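Local coordinates for uncharacterized protein (Bordetella pertussis, PDB 3FVV) that is probably a magnesium-dependent histidinol-phosphatase of the HAD-like hydrolase superfamily, releasing phosphate from histidinol phosphate to give histidinol, at residues D99-R102 against G103-A107; M171-L175 against G176-E180. All coordinates share one frame; numbering follows the deposited sequence.

From the N terminus the chain first runs through strand 5-9, which side chains of both contacts touch. Contact 1 lies along the C-terminal part of helix 95-106, just before strand 110-115, and closes no loop beyond the helical turns themselves. Contact 2 comes later and closes the short turn between helix 158-170 and strand 180-185. The two follow in series, neither nested nor crossed, with nearest atoms about 8 Å apart and no touch. His104 of contact 1 meets Arg5 and Ala7, while Leu175 and Phe178 of contact 2 meet Leu6. This alternation along strand 5-9 is consistent with packing on opposite faces of the central parallel strands.

Contact 1 (D99-R102 against G103-A107); sequences DVVR and GHLAA
Val101 and Leu105 lie side by side one helical turn apart and point the same way, CG1 of Val101 meeting CD1 of Leu105 at 4.0 Å. The valine presents this methyl because CG1 stands anti to the backbone N (chi1 -178°), whereas CG2 turns back beside that N. CG of Leu105 lies 3.8 Å from the carbonyl oxygen of Val101. The same oxygen takes the straight bond from Leu105 N at 3.0 Å, nearly along the C=O axis, and a weak, strongly bent one from His104 N.

His104 leaves the helix by another side. Its chi1 of -74° sets the ring back toward the preceding turn, where CD2 comes 3.2 Å from Val100 O, an oxygen lying at the ring edge and near its plane. The two nitrogens are engaged elsewhere, NE2 with Tyr184 OH and ND1 with Asp109 OD2, and these hydrogen bonds should restrict rotation of the imidazole; Tyr182 adds an edge-to-face ring contact. On the outer side, Ala106 CB rests 3.3 Å from Arg102 O, the acceptor of Ala106 N at 2.9 Å, while the arginine chain extends away from the turn. Gly103 N bonds Asp99 O at 2.9 Å; with Leu105 N to Val101 O and Ala106 N to Arg102 O it is one of three i to i+4 bonds, the series being interrupted at His104.

Within the HAD fold, helix 95-106 lies against the central sheet: His104 presses on Arg5 and Ala7 of strand 5-9, Leu105 joins it on Cys111 of strand 110-115, and Val101 packs on Leu15, Phe129 and Val131.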
loop_
_atom_site.group_PDB
_atom_site.type_symbol
_atom_site.label_atom_id
_atom_site.label_comp_id
_atom_site.label_asym_id
_atom_site.label_seq_id
_atom_site.Cartn_x
_atom_site.Cartn_y
_atom_site.Cartn_z
ATOM N N ASP A 99 -15.379 -4.902 5.769
ATOM C CA ASP A 99 -15.753 -5.975 6.691
ATOM C C ASP A 99 -14.600 -6.931 7.006
ATOM O O ASP A 99 -14.514 -7.393 8.091
ATOM C CB ASP A 99 -16.930 -6.763 6.156
ATOM C CG ASP A 99 -18.276 -6.118 6.473
ATOM O OD1 ASP A 99 -18.310 -5.250 7.340
ATOM O OD2 ASP A 99 -19.311 -6.558 5.958
ATOM N N VAL A 100 -13.704 -7.191 6.047
ATOM C CA VAL A 100 -12.509 -8.017 6.298
ATOM C C VAL A 100 -11.652 -7.351 7.375
ATOM O O VAL A 100 -11.242 -7.998 8.372
ATOM C CB VAL A 100 -11.792 -8.385 4.945
ATOM C CG1 VAL A 100 -10.389 -7.892 4.834
ATOM C CG2 VAL A 100 -11.781 -9.871 4.779
ATOM N N VAL A 101 -11.475 -6.049 7.244
ATOM C CA VAL A 101 -10.770 -5.303 8.258
ATOM C C VAL A 101 -11.528 -5.271 9.577
ATOM O O VAL A 101 -11.000 -5.610 10.620
ATOM C CB VAL A 101 -10.419 -3.891 7.762
ATOM C CG1 VAL A 101 -9.649 -3.159 8.837
ATOM C CG2 VAL A 101 -9.576 -3.997 6.471
ATOM N N ARG A 102 -12.805 -4.976 9.525
ATOM C CA ARG A 102 -13.586 -4.820 10.705
ATOM C C ARG A 102 -13.662 -6.053 11.535
ATOM O O ARG A 102 -13.637 -5.962 12.784
ATOM C CB ARG A 102 -14.957 -4.321 10.322
ATOM C CG ARG A 102 -15.855 -4.165 11.452
ATOM C CD ARG A 102 -17.174 -3.556 10.970
ATOM N NE ARG A 102 -16.971 -2.273 10.260
ATOM C CZ ARG A 102 -17.827 -1.240 10.293
ATOM N NH1 ARG A 102 -18.961 -1.290 11.019
ATOM N NH2 ARG A 102 -17.537 -0.127 9.619
ATOM N N GLY A 103 -13.754 -7.206 10.885
ATOM C CA GLY A 103 -13.750 -8.469 11.626
ATOM C C GLY A 103 -12.506 -8.632 12.495
ATOM O O GLY A 103 -12.567 -9.098 13.643
ATOM N N HIS A 104 -11.354 -8.273 11.946
ATOM C CA HIS A 104 -10.102 -8.431 12.715
ATOM C C HIS A 104 -10.065 -7.359 13.805
ATOM O O HIS A 104 -9.700 -7.663 14.937
ATOM C CB HIS A 104 -8.905 -8.350 11.831
ATOM C CG HIS A 104 -8.696 -9.559 10.978
ATOM N ND1 HIS A 104 -8.125 -10.716 11.468
ATOM C CD2 HIS A 104 -8.900 -9.769 9.654
ATOM C CE1 HIS A 104 -8.026 -11.595 10.485
ATOM N NE2 HIS A 104 -8.517 -11.058 9.381
ATOM N N LEU A 105 -10.515 -6.140 13.533
ATOM C CA LEU A 105 -10.546 -5.135 14.589
ATOM C C LEU A 105 -11.385 -5.587 15.770
ATOM O O LEU A 105 -10.978 -5.460 16.931
ATOM C CB LEU A 105 -11.022 -3.736 14.096
ATOM C CG LEU A 105 -10.024 -2.986 13.187
ATOM C CD1 LEU A 105 -10.718 -1.840 12.444
ATOM C CD2 LEU A 105 -8.823 -2.421 13.979
ATOM N N ALA A 106 -12.562 -6.091 15.440
ATOM C CA ALA A 106 -13.538 -6.500 16.405
ATOM C C ALA A 106 -13.013 -7.697 17.218
ATOM O O ALA A 106 -13.367 -7.830 18.392
ATOM C CB ALA A 106 -14.941 -6.798 15.726
ATOM N N ALA A 107 -12.153 -8.539 16.638
ATOM C CA ALA A 107 -11.618 -9.674 17.418
ATOM C C ALA A 107 -10.551 -9.257 18.429
ATOM O O ALA A 107 -10.076 -10.069 19.209
ATOM C CB ALA A 107 -11.063 -10.804 16.464
#

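Contact 2 (M171-L175 against G176-E180); sequences MGLAL and GDFAE
Asp177 turns its carboxylate back on Ala174 by placing CG beside its own backbone N (chi1 -65°), and Phe178, with a similar chi1 of -59°, brings its ring against the carbonyl oxygens of Ala174 and Leu175. OD2 of Asp177 accepts Ala174 N at 2.6 Å, met from above the carboxylate plane by a bent N-H. In return Asp177 N bonds Ala174 O at 2.8 Å, again from well above the carbonyl plane. A weak bond from Phe178 N to Leu175 O, at 3.4 Å, repeats its i to i+3 pattern. Leu175, Gly176 and Asp177 form a short 3-10 turn, and the carboxylate bond to Ala174 N, just before it, resembles one half of a capping box. Just upstream, Gly172, with positive phi, ends helix 158-170 in a Schellman motif. The Phe178 ring meets Leu175 O at its edge, CD2 3.5 Å away, while CE2 lies 3.4 Å from Ala174 O. Leu173 CD1 approaches CZ of the ring obliquely at 4.3 Å. Phe178 packs on Leu168 of helix 158-170, Leu6 of strand 5-9 and Leu110 of strand 110-115, and Leu175 on Leu168 and Leu6, before the chain enters strand 180-185.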
loop_
_atom_site.group_PDB
_atom_site.type_symbol
_atom_site.label_atom_id
_atom_site.label_comp_id
_atom_site.label_asym_id
_atom_site.label_seq_id
_atom_site.Cartn_x
_atom_site.Cartn_y
_atom_site.Cartn_z
ATOM N N MET A 171 7.229 -1.486 19.112
ATOM C CA MET A 171 6.151 -1.582 20.109
ATOM C C MET A 171 6.526 -2.583 21.199
ATOM O O MET A 171 5.743 -2.838 22.127
ATOM C CB MET A 171 4.866 -1.994 19.411
ATOM C CG MET A 171 4.281 -0.920 18.476
ATOM S SD MET A 171 2.762 -1.540 17.602
ATOM C CE MET A 171 1.730 -1.721 19.067
ATOM N N GLY A 172 7.693 -3.214 21.067
ATOM C CA GLY A 172 8.131 -4.184 22.080
ATOM C C GLY A 172 7.535 -5.543 21.834
ATOM O O GLY A 172 7.318 -6.295 22.737
ATOM N N LEU A 173 7.268 -5.857 20.587
ATOM C CA LEU A 173 6.584 -7.101 20.219
ATOM C C LEU A 173 7.350 -7.791 19.087
ATOM O O LEU A 173 8.214 -7.191 18.490
ATOM C CB LEU A 173 5.195 -6.784 19.662
ATOM C CG LEU A 173 4.154 -6.194 20.600
ATOM C CD1 LEU A 173 3.082 -5.525 19.760
ATOM C CD2 LEU A 173 3.604 -7.307 21.439
ATOM N N ALA A 174 6.938 -9.010 18.758
ATOM C CA ALA A 174 7.485 -9.779 17.633
ATOM C C ALA A 174 6.416 -10.758 17.098
ATOM O O ALA A 174 5.450 -11.109 17.804
ATOM C CB ALA A 174 8.659 -10.525 18.068
ATOM N N LEU A 175 6.676 -11.278 15.913
ATOM C CA LEU A 175 5.694 -12.018 15.127
ATOM C C LEU A 175 5.251 -13.295 15.838
ATOM O O LEU A 175 4.080 -13.754 15.751
ATOM C CB LEU A 175 6.352 -12.345 13.774
ATOM C CG LEU A 175 5.618 -12.447 12.441
ATOM C CD1 LEU A 175 4.593 -11.312 12.257
ATOM C CD2 LEU A 175 6.736 -12.502 11.333
ATOM N N GLY A 176 6.206 -13.897 16.543
ATOM C CA GLY A 176 5.907 -15.089 17.352
ATOM C C GLY A 176 5.266 -14.802 18.689
ATOM O O GLY A 176 4.926 -15.722 19.401
ATOM N N ASP A 177 5.100 -13.539 19.073
ATOM C CA ASP A 177 4.245 -13.212 20.220
ATOM C C ASP A 177 2.728 -13.527 19.919
ATOM O O ASP A 177 1.927 -13.707 20.843
ATOM C CB ASP A 177 4.358 -11.710 20.603
ATOM C CG ASP A 177 5.743 -11.300 21.103
ATOM O OD1 ASP A 177 6.486 -12.194 21.576
ATOM O OD2 ASP A 177 6.071 -10.066 21.005
ATOM N N PHE A 178 2.322 -13.589 18.652
ATOM C CA PHE A 178 0.880 -13.734 18.323
ATOM C C PHE A 178 0.462 -15.181 18.179
ATOM O O PHE A 178 1.210 -15.997 17.694
ATOM C CB PHE A 178 0.586 -12.974 17.040
ATOM C CG PHE A 178 0.906 -11.551 17.164
ATOM C CD1 PHE A 178 0.030 -10.701 17.800
ATOM C CD2 PHE A 178 2.148 -11.074 16.766
ATOM C CE1 PHE A 178 0.347 -9.380 17.968
ATOM C CE2 PHE A 178 2.478 -9.746 16.961
ATOM C CZ PHE A 178 1.568 -8.905 17.563
ATOM N N ALA A 179 -0.760 -15.488 18.557
ATOM C CA ALA A 179 -1.297 -16.831 18.350
ATOM C C ALA A 179 -1.404 -17.173 16.855
ATOM O O ALA A 179 -1.213 -18.325 16.469
ATOM C CB ALA A 179 -2.667 -16.987 19.086
ATOM N N GLU A 180 -1.729 -16.189 16.004
ATOM C CA GLU A 180 -1.647 -16.327 14.540
ATOM C C GLU A 180 -1.305 -14.953 13.996
ATOM O O GLU A 180 -1.602 -13.944 14.628
ATOM C CB GLU A 180 -3.002 -16.633 13.897
ATOM C CG GLU A 180 -3.719 -17.870 14.342
ATOM C CD GLU A 180 -2.920 -19.116 14.094
ATOM O OE1 GLU A 180 -2.003 -19.122 13.212
ATOM O OE2 GLU A 180 -3.198 -20.109 14.806
#